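Local coordinates for protein EF-P arginine 32 rhamnosyl-transferase (Pseudomonas putida KT2440, PDB 5NV8) that belongs to the EarP family of bacterial rhamnosyltransferases, enzymes of glycosyltransferase type, and holds 2'-deoxy-thymidine-beta-L-rhamnose in a pocket, at residues 270-273 / 274-278; 288-291 / 292-296; 361-364 / 365-369. All coordinates share one frame; numbering follows the deposited sequence.

Interaction 1: residues 270-273 / 274-278. With TRH (2'-deoxy-thymidine-beta-L-rhamnose), chain B.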
# COMPACT_ATOMS: atom_id res chain seq x y z
N ASP A 270 -12.01 1.10 -2.08
CA ASP A 270 -12.23 -0.34 -2.07
C ASP A 270 -10.91 -1.10 -1.99
O ASP A 270 -10.88 -2.22 -1.47
CB ASP A 270 -13.02 -0.76 -3.31
CG ASP A 270 -14.51 -0.48 -3.16
OD1 ASP A 270 -15.12 -0.99 -2.20
OD2 ASP A 270 -15.07 0.23 -4.02
N PHE A 271 -9.82 -0.51 -2.49
CA PHE A 271 -8.51 -1.12 -2.28
C PHE A 271 -8.13 -1.13 -0.80
O PHE A 271 -7.45 -2.05 -0.35
CB PHE A 271 -7.45 -0.38 -3.10
CG PHE A 271 -6.07 -0.96 -2.96
CD1 PHE A 271 -5.74 -2.15 -3.59
CD2 PHE A 271 -5.10 -0.33 -2.20
CE1 PHE A 271 -4.47 -2.69 -3.46
CE2 PHE A 271 -3.83 -0.86 -2.07
CZ PHE A 271 -3.52 -2.05 -2.70
N ASP A 272 -8.57 -0.11 -0.04
CA ASP A 272 -8.41 -0.16 1.41
C ASP A 272 -9.21 -1.31 2.00
O ASP A 272 -8.72 -2.04 2.88
CB ASP A 272 -8.84 1.17 2.04
CG ASP A 272 -7.80 2.26 1.88
OD1 ASP A 272 -6.58 1.95 1.95
OD2 ASP A 272 -8.19 3.43 1.70
N ARG A 273 -10.45 -1.49 1.54
CA ARG A 273 -11.27 -2.61 2.01
C ARG A 273 -10.61 -3.94 1.67
O ARG A 273 -10.69 -4.89 2.45
CB ARG A 273 -12.67 -2.52 1.40
CG ARG A 273 -13.30 -1.13 1.42
CD ARG A 273 -14.80 -1.19 1.67
NE ARG A 273 -15.57 -1.29 0.43
CZ ARG A 273 -16.84 -1.67 0.36
NH1 ARG A 273 -17.50 -2.00 1.46
NH2 ARG A 273 -17.46 -1.73 -0.81
N LEU A 274 -9.95 -4.01 0.51
CA LEU A 274 -9.19 -5.21 0.16
C LEU A 274 -8.09 -5.47 1.18
O LEU A 274 -7.97 -6.58 1.71
CB LEU A 274 -8.61 -5.07 -1.25
CG LEU A 274 -8.02 -6.34 -1.86
CD1 LEU A 274 -9.03 -7.48 -1.83
CD2 LEU A 274 -7.55 -6.09 -3.28
N LEU A 275 -7.27 -4.46 1.46
CA LEU A 275 -6.18 -4.62 2.42
C LEU A 275 -6.70 -5.03 3.79
O LEU A 275 -6.14 -5.93 4.43
CB LEU A 275 -5.37 -3.33 2.52
CG LEU A 275 -4.63 -2.85 1.27
CD1 LEU A 275 -3.97 -1.50 1.53
CD2 LEU A 275 -3.59 -3.87 0.82
N TRP A 276 -7.78 -4.40 4.25
CA TRP A 276 -8.36 -4.73 5.55
C TRP A 276 -8.92 -6.14 5.60
O TRP A 276 -9.08 -6.70 6.69
CB TRP A 276 -9.46 -3.73 5.91
CG TRP A 276 -9.03 -2.29 5.87
CD1 TRP A 276 -7.75 -1.81 5.89
CD2 TRP A 276 -9.88 -1.14 5.79
NE1 TRP A 276 -7.75 -0.44 5.84
CE2 TRP A 276 -9.05 -0.00 5.78
CE3 TRP A 276 -11.27 -0.96 5.74
CZ2 TRP A 276 -9.56 1.30 5.71
CZ3 TRP A 276 -11.77 0.33 5.67
CH2 TRP A 276 -10.92 1.44 5.66
N SER A 277 -9.22 -6.75 4.44
CA SER A 277 -9.89 -8.03 4.40
C SER A 277 -8.94 -9.22 4.44
O SER A 277 -9.33 -10.29 4.92
CB SER A 277 -10.77 -8.12 3.15
OG SER A 277 -11.96 -7.36 3.31
N CYS A 278 -7.72 -9.06 3.95
CA CYS A 278 -6.77 -10.16 3.80
C CYS A 278 -5.87 -10.28 5.03
O CYS A 278 -5.65 -9.32 5.77
CB CYS A 278 -5.91 -9.94 2.55
SG CYS A 278 -6.82 -9.62 1.04
O4P TRH B . 4.31 1.23 -8.13
P2 TRH B . 3.33 2.27 -7.75
O3P TRH B . 2.11 2.38 -8.81
O1 TRH B . 4.00 3.73 -7.62
C1 TRH B . 5.41 3.86 -7.90
C2 TRH B . 5.90 5.28 -7.59
O2 TRH B . 4.91 6.25 -7.92
C3 TRH B . 7.14 5.61 -8.43
O3 TRH B . 6.74 6.00 -9.75
C4 TRH B . 8.02 4.37 -8.54
O4 TRH B . 8.37 3.93 -7.21
OPP TRH B . 2.65 1.92 -6.33
P TRH B . 1.85 3.06 -5.53
O1P TRH B . 2.71 4.20 -5.12
O2P TRH B . 1.16 2.35 -4.26
O5' TRH B . 0.61 3.51 -6.45
C5' TRH B . -0.54 2.68 -6.55
C4' TRH B . -1.77 3.56 -6.46
O4' TRH B . -2.85 2.82 -7.09
C3' TRH B . -2.18 3.68 -5.01
O3' TRH B . -3.18 4.70 -4.88
C2' TRH B . -2.84 2.33 -4.84
C1' TRH B . -3.77 2.51 -6.01
N11 TRH B . -4.58 1.32 -6.35
C21 TRH B . -5.90 1.46 -6.49
O21 TRH B . -6.42 2.57 -6.34
N31 TRH B . -6.70 0.37 -6.82
C41 TRH B . -6.14 -0.89 -7.00
O41 TRH B . -6.87 -1.84 -7.28
C51 TRH B . -4.77 -1.05 -6.85
C5A TRH B . -4.20 -2.30 -7.04
C61 TRH B . -3.98 0.06 -6.53
O HOH W 1 -5.41 0.79 4.03
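The amides of L274, L275 and W276 donate to the carbonyls of D270, F271 and D272, giving three successive i to i+4 bonds near the C-terminal end of helix 268-277, a helix of the enzyme's Rossmann-like domain. The last of them joins W276 N to D272 O at 2.9 Å. One residue on, a side chain supplies a donor: S277 OG to R273 O, 2.9 Å. The helix is about to end here, and C278 has left helical geometry.

F271 illustrates how one helix face can serve a ligand. With CG anti to the backbone N (chi1 -179°), the ring stands between two partners: TRH C61 lies over the centre of one face, and L275 CG lies over the opposite face, displaced toward the rim. The nearest approach to the base is F271 CD1 to TRH C51, 3.6 Å, while F271 CE2 meets L275 CD1 at 3.7 Å.

One flank of the helix carries a salt bridge between R273 and D270, in which NE (2.7 Å) and NH2 both point at the one oxygen OD1, lying in the guanidinium plane; S267 OG bonds to D270 OD2. On another flank D272 CB makes a CH-pi contact over the six-membered ring of W276. A water donates to D272 OD1 at 2.7 Å and weakly accepts from W276 NE1 at 3.2 Å.

Interaction 2: residues 288-291 / 292-296. With TRH (2'-deoxy-thymidine-beta-L-rhamnose), chain B.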
# COMPACT_ATOMS: atom_id res chain seq x y z
N SER A 288 0.44 2.48 -1.72
CA SER A 288 -0.03 1.19 -1.24
C SER A 288 0.89 0.64 -0.16
O SER A 288 0.44 -0.09 0.74
CB SER A 288 -0.13 0.19 -2.39
OG SER A 288 1.15 -0.20 -2.85
N PHE A 289 2.18 0.99 -0.22
CA PHE A 289 3.12 0.66 0.84
C PHE A 289 2.63 1.20 2.19
O PHE A 289 2.66 0.49 3.20
CB PHE A 289 4.50 1.22 0.49
CG PHE A 289 5.52 1.05 1.56
CD1 PHE A 289 5.67 -0.16 2.22
CD2 PHE A 289 6.35 2.10 1.92
CE1 PHE A 289 6.62 -0.32 3.21
CE2 PHE A 289 7.30 1.96 2.91
CZ PHE A 289 7.44 0.75 3.55
N VAL A 290 2.18 2.45 2.21
CA VAL A 290 1.72 3.06 3.46
C VAL A 290 0.30 2.63 3.79
O VAL A 290 -0.04 2.40 4.95
CB VAL A 290 1.85 4.60 3.36
CG1 VAL A 290 1.22 5.26 4.58
CG2 VAL A 290 3.30 5.00 3.21
N ARG A 291 -0.56 2.52 2.77
CA ARG A 291 -1.93 2.07 3.00
C ARG A 291 -1.96 0.72 3.71
O ARG A 291 -2.79 0.50 4.60
CB ARG A 291 -2.68 1.99 1.67
CG ARG A 291 -2.98 3.35 1.06
CD ARG A 291 -4.20 3.96 1.71
NE ARG A 291 -3.85 5.12 2.53
CZ ARG A 291 -4.75 5.88 3.14
NH1 ARG A 291 -6.04 5.61 3.03
NH2 ARG A 291 -4.35 6.92 3.85
N ALA A 292 -1.07 -0.19 3.33
CA ALA A 292 -1.03 -1.49 3.99
C ALA A 292 -0.51 -1.39 5.41
O ALA A 292 -0.85 -2.23 6.25
CB ALA A 292 -0.18 -2.47 3.18
N GLN A 293 0.31 -0.37 5.70
CA GLN A 293 0.75 -0.17 7.08
C GLN A 293 -0.41 0.27 7.97
O GLN A 293 -0.53 -0.20 9.11
CB GLN A 293 1.89 0.86 7.11
CG GLN A 293 3.19 0.36 6.47
CD GLN A 293 4.29 1.41 6.43
OE1 GLN A 293 4.82 1.81 7.46
NE2 GLN A 293 4.63 1.87 5.23
N TRP A 294 -1.27 1.15 7.46
CA TRP A 294 -2.49 1.51 8.19
C TRP A 294 -3.46 0.34 8.29
O TRP A 294 -4.26 0.30 9.23
CB TRP A 294 -3.19 2.70 7.54
CG TRP A 294 -2.33 3.94 7.39
CD1 TRP A 294 -2.22 4.72 6.27
CD2 TRP A 294 -1.47 4.53 8.37
NE1 TRP A 294 -1.36 5.76 6.50
CE2 TRP A 294 -0.88 5.67 7.78
CE3 TRP A 294 -1.14 4.21 9.70
CZ2 TRP A 294 0.02 6.48 8.47
CZ3 TRP A 294 -0.25 5.02 10.37
CH2 TRP A 294 0.32 6.14 9.76
N ALA A 295 -3.40 -0.61 7.35
CA ALA A 295 -4.27 -1.78 7.42
C ALA A 295 -3.99 -2.64 8.65
O ALA A 295 -4.89 -3.32 9.15
CB ALA A 295 -4.13 -2.62 6.15
N GLY A 296 -2.75 -2.62 9.15
CA GLY A 296 -2.41 -3.31 10.38
C GLY A 296 -2.17 -4.80 10.28
O GLY A 296 -1.90 -5.43 11.31
O4P TRH B . 4.31 1.23 -8.13
P2 TRH B . 3.33 2.27 -7.75
O3P TRH B . 2.11 2.38 -8.81
O1 TRH B . 4.00 3.73 -7.62
C1 TRH B . 5.41 3.86 -7.90
C2 TRH B . 5.90 5.28 -7.59
O2 TRH B . 4.91 6.25 -7.92
C3 TRH B . 7.14 5.61 -8.43
O3 TRH B . 6.74 6.00 -9.75
C4 TRH B . 8.02 4.37 -8.54
O4 TRH B . 8.37 3.93 -7.21
OPP TRH B . 2.65 1.92 -6.33
P TRH B . 1.85 3.06 -5.53
O1P TRH B . 2.71 4.20 -5.12
O2P TRH B . 1.16 2.35 -4.26
O5' TRH B . 0.61 3.51 -6.45
C5' TRH B . -0.54 2.68 -6.55
C4' TRH B . -1.77 3.56 -6.46
O4' TRH B . -2.85 2.82 -7.09
C3' TRH B . -2.18 3.68 -5.01
O3' TRH B . -3.18 4.70 -4.88
C2' TRH B . -2.84 2.33 -4.84
C1' TRH B . -3.77 2.51 -6.01
N11 TRH B . -4.58 1.32 -6.35
C21 TRH B . -5.90 1.46 -6.49
O21 TRH B . -6.42 2.57 -6.34
N31 TRH B . -6.70 0.37 -6.82
C41 TRH B . -6.14 -0.89 -7.00
O41 TRH B . -6.87 -1.84 -7.28
C51 TRH B . -4.77 -1.05 -6.85
C5A TRH B . -4.20 -2.30 -7.04
C61 TRH B . -3.98 0.06 -6.53
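S288 O accepts the amide of A292 at 3.0 Å in the opening turn of helix 287-295, the crossover helix of a beta-alpha-beta unit between strands 280-284 and 299-302. This end of the helix meets the diphosphate of TRH: S288 N donates to O2P at 2.6 Å in a nearly straight bond (165°). S288 OG lies 2.9 Å from the same O2P, a bond that is not settled, and is hydrogen-bonded to R284 N. With D287 N likewise bonded to TRH, the positive end of the helix dipole probably favours the phosphate charge.

One turn further on, Q293 reaches back along the helix. With CG anti to the carbonyl carbon (chi1 -68°) and the chain extended beyond it, NE2 comes over the centre of the F289 ring, 3.3 Å above the plane, with ring and amide planes 44° apart. The same NE2 donates to F289 O at 3.1 Å, coming from above the carbonyl plane but staying within its own amide plane. F289 is in turn stacked with W301 and edge-to-face with F318, whereas W368 NE1 bonds to Q293 OE1, fixing which way the amide is turned.

R291 NH2, salt-bridged to E166, approaches W294 CD1 (3.9 Å) with guanidinium and indole nearly perpendicular. V290 runs alongside the same indole, CG1 against CE2 and 3.3 Å from W294 NE1, which bonds to L164 O.

Interaction 3: residues 361-364 / 365-369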
# COMPACT_ATOMS: atom_id res chain seq x y z
N LEU A 361 4.18 -11.85 14.25
CA LEU A 361 4.13 -10.91 13.13
C LEU A 361 2.79 -10.19 13.06
O LEU A 361 2.74 -9.01 12.70
CB LEU A 361 4.42 -11.64 11.82
CG LEU A 361 5.77 -12.35 11.73
CD1 LEU A 361 6.04 -12.82 10.30
CD2 LEU A 361 6.89 -11.45 12.21
N GLN A 362 1.70 -10.88 13.41
CA GLN A 362 0.39 -10.25 13.45
C GLN A 362 0.38 -9.09 14.45
O GLN A 362 -0.09 -7.99 14.13
CB GLN A 362 -0.68 -11.28 13.83
CG GLN A 362 -1.05 -12.25 12.72
CD GLN A 362 -2.22 -13.14 13.10
OE1 GLN A 362 -2.06 -14.34 13.30
NE2 GLN A 362 -3.40 -12.54 13.21
N GLN A 363 0.87 -9.33 15.66
CA GLN A 363 0.91 -8.28 16.67
C GLN A 363 1.87 -7.16 16.28
O GLN A 363 1.60 -5.99 16.54
CB GLN A 363 1.29 -8.87 18.03
CG GLN A 363 0.92 -8.01 19.23
CD GLN A 363 -0.53 -8.14 19.64
OE1 GLN A 363 -1.44 -7.87 18.84
NE2 GLN A 363 -0.77 -8.55 20.88
N HIS A 364 2.99 -7.52 15.65
CA HIS A 364 3.97 -6.51 15.24
C HIS A 364 3.39 -5.56 14.21
O HIS A 364 3.67 -4.35 14.24
CB HIS A 364 5.22 -7.20 14.70
CG HIS A 364 6.35 -6.26 14.43
ND1 HIS A 364 7.15 -5.76 15.43
CD2 HIS A 364 6.82 -5.73 13.27
CE1 HIS A 364 8.07 -4.96 14.91
NE2 HIS A 364 7.88 -4.93 13.60
N ALA A 365 2.58 -6.08 13.28
CA ALA A 365 1.98 -5.22 12.26
C ALA A 365 0.97 -4.26 12.87
O ALA A 365 0.88 -3.10 12.45
CB ALA A 365 1.33 -6.07 11.17
N ARG A 366 0.20 -4.71 13.86
CA ARG A 366 -0.74 -3.83 14.54
C ARG A 366 -0.01 -2.74 15.31
O ARG A 366 -0.40 -1.57 15.28
CB ARG A 366 -1.64 -4.63 15.49
CG ARG A 366 -2.45 -5.72 14.82
CD ARG A 366 -3.60 -5.13 14.02
NE ARG A 366 -4.45 -4.27 14.83
CZ ARG A 366 -5.66 -3.87 14.48
NH1 ARG A 366 -6.17 -4.24 13.31
NH2 ARG A 366 -6.37 -3.08 15.28
N LEU A 367 1.06 -3.11 16.02
CA LEU A 367 1.78 -2.15 16.85
C LEU A 367 2.48 -1.09 16.01
O LEU A 367 2.62 0.06 16.46
CB LEU A 367 2.79 -2.88 17.74
CG LEU A 367 2.18 -3.71 18.87
CD1 LEU A 367 3.08 -4.88 19.24
CD2 LEU A 367 1.89 -2.84 20.08
N TRP A 368 2.92 -1.44 14.80
CA TRP A 368 3.57 -0.44 13.95
C TRP A 368 2.58 0.60 13.46
O TRP A 368 2.89 1.80 13.44
CB TRP A 368 4.25 -1.12 12.76
CG TRP A 368 4.90 -0.14 11.83
CD1 TRP A 368 4.37 0.38 10.68
CD2 TRP A 368 6.19 0.46 11.98
NE1 TRP A 368 5.26 1.26 10.11
CE2 TRP A 368 6.39 1.33 10.89
CE3 TRP A 368 7.21 0.34 12.94
CZ2 TRP A 368 7.55 2.07 10.72
CZ3 TRP A 368 8.37 1.08 12.77
CH2 TRP A 368 8.53 1.93 11.67
N GLY A 369 1.38 0.17 13.06
CA GLY A 369 0.38 1.12 12.61
C GLY A 369 -0.05 2.08 13.71
O GLY A 369 -0.21 3.28 13.47
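H364 O accepts the amide of W368 at 3.1 Å, and three like bonds precede it in helix 358-373, from A365 N to L361 O, R366 N to Q362 O and L367 N to Q363 O. This unbroken run of i to i+4 bonds is plain alpha-helix, and the example shows how differently its sides can be used.

The tight side is the one that A365 and W368 turn into the protein. A365 CB rests 3.6 Å from L361 O, a small methyl, consistent with the close approach of G296 O. H364 and W368, one turn apart, each meet the ring of Y322 edge-to-face; L326 also touches H364, and F156 touches W368.

The loose side carries Q363 and L367, both exposed. There the side chains cross at an angle, Q363 CG touching L367 CD1 at 3.8 Å. In L367, chi1 -71° sets CG beside the backbone N, and chi2 152° then leaves CD1 3.3 Å from Q363 O. Between the two sides R366 bends away, its CG 3.3 Å from Q362 O and its NH1 weakly bonded to Q177.

Across the two segments the side chains add little beyond the touch of Q363 and L367, so backbone bonding does most of the work, while aromatic contacts with Y322 and the W368 NE1 bond to Q293 help attach the helix to its surroundings.

All three contacts are local, each within a single helix, so none closes a long loop; they follow one another in series and neither nest nor cross. From the N terminus, interaction 1 lies on helix 268-277, the chain then runs through strand 280-284, and interaction 2 follows on helix 287-295. These two helices touch: L275 CD1 packs against the backbone of R291 and A292, and D272 with R291 forms a long, weak ion pair. Both also reach TRH. Interaction 3, far later in the chain, packs against interaction 2, with G369 O against W294 CZ3. Its centre is about 17 Å from that of interaction 1, which it does not touch; 288-296 is in contact with both of the others and lies between them.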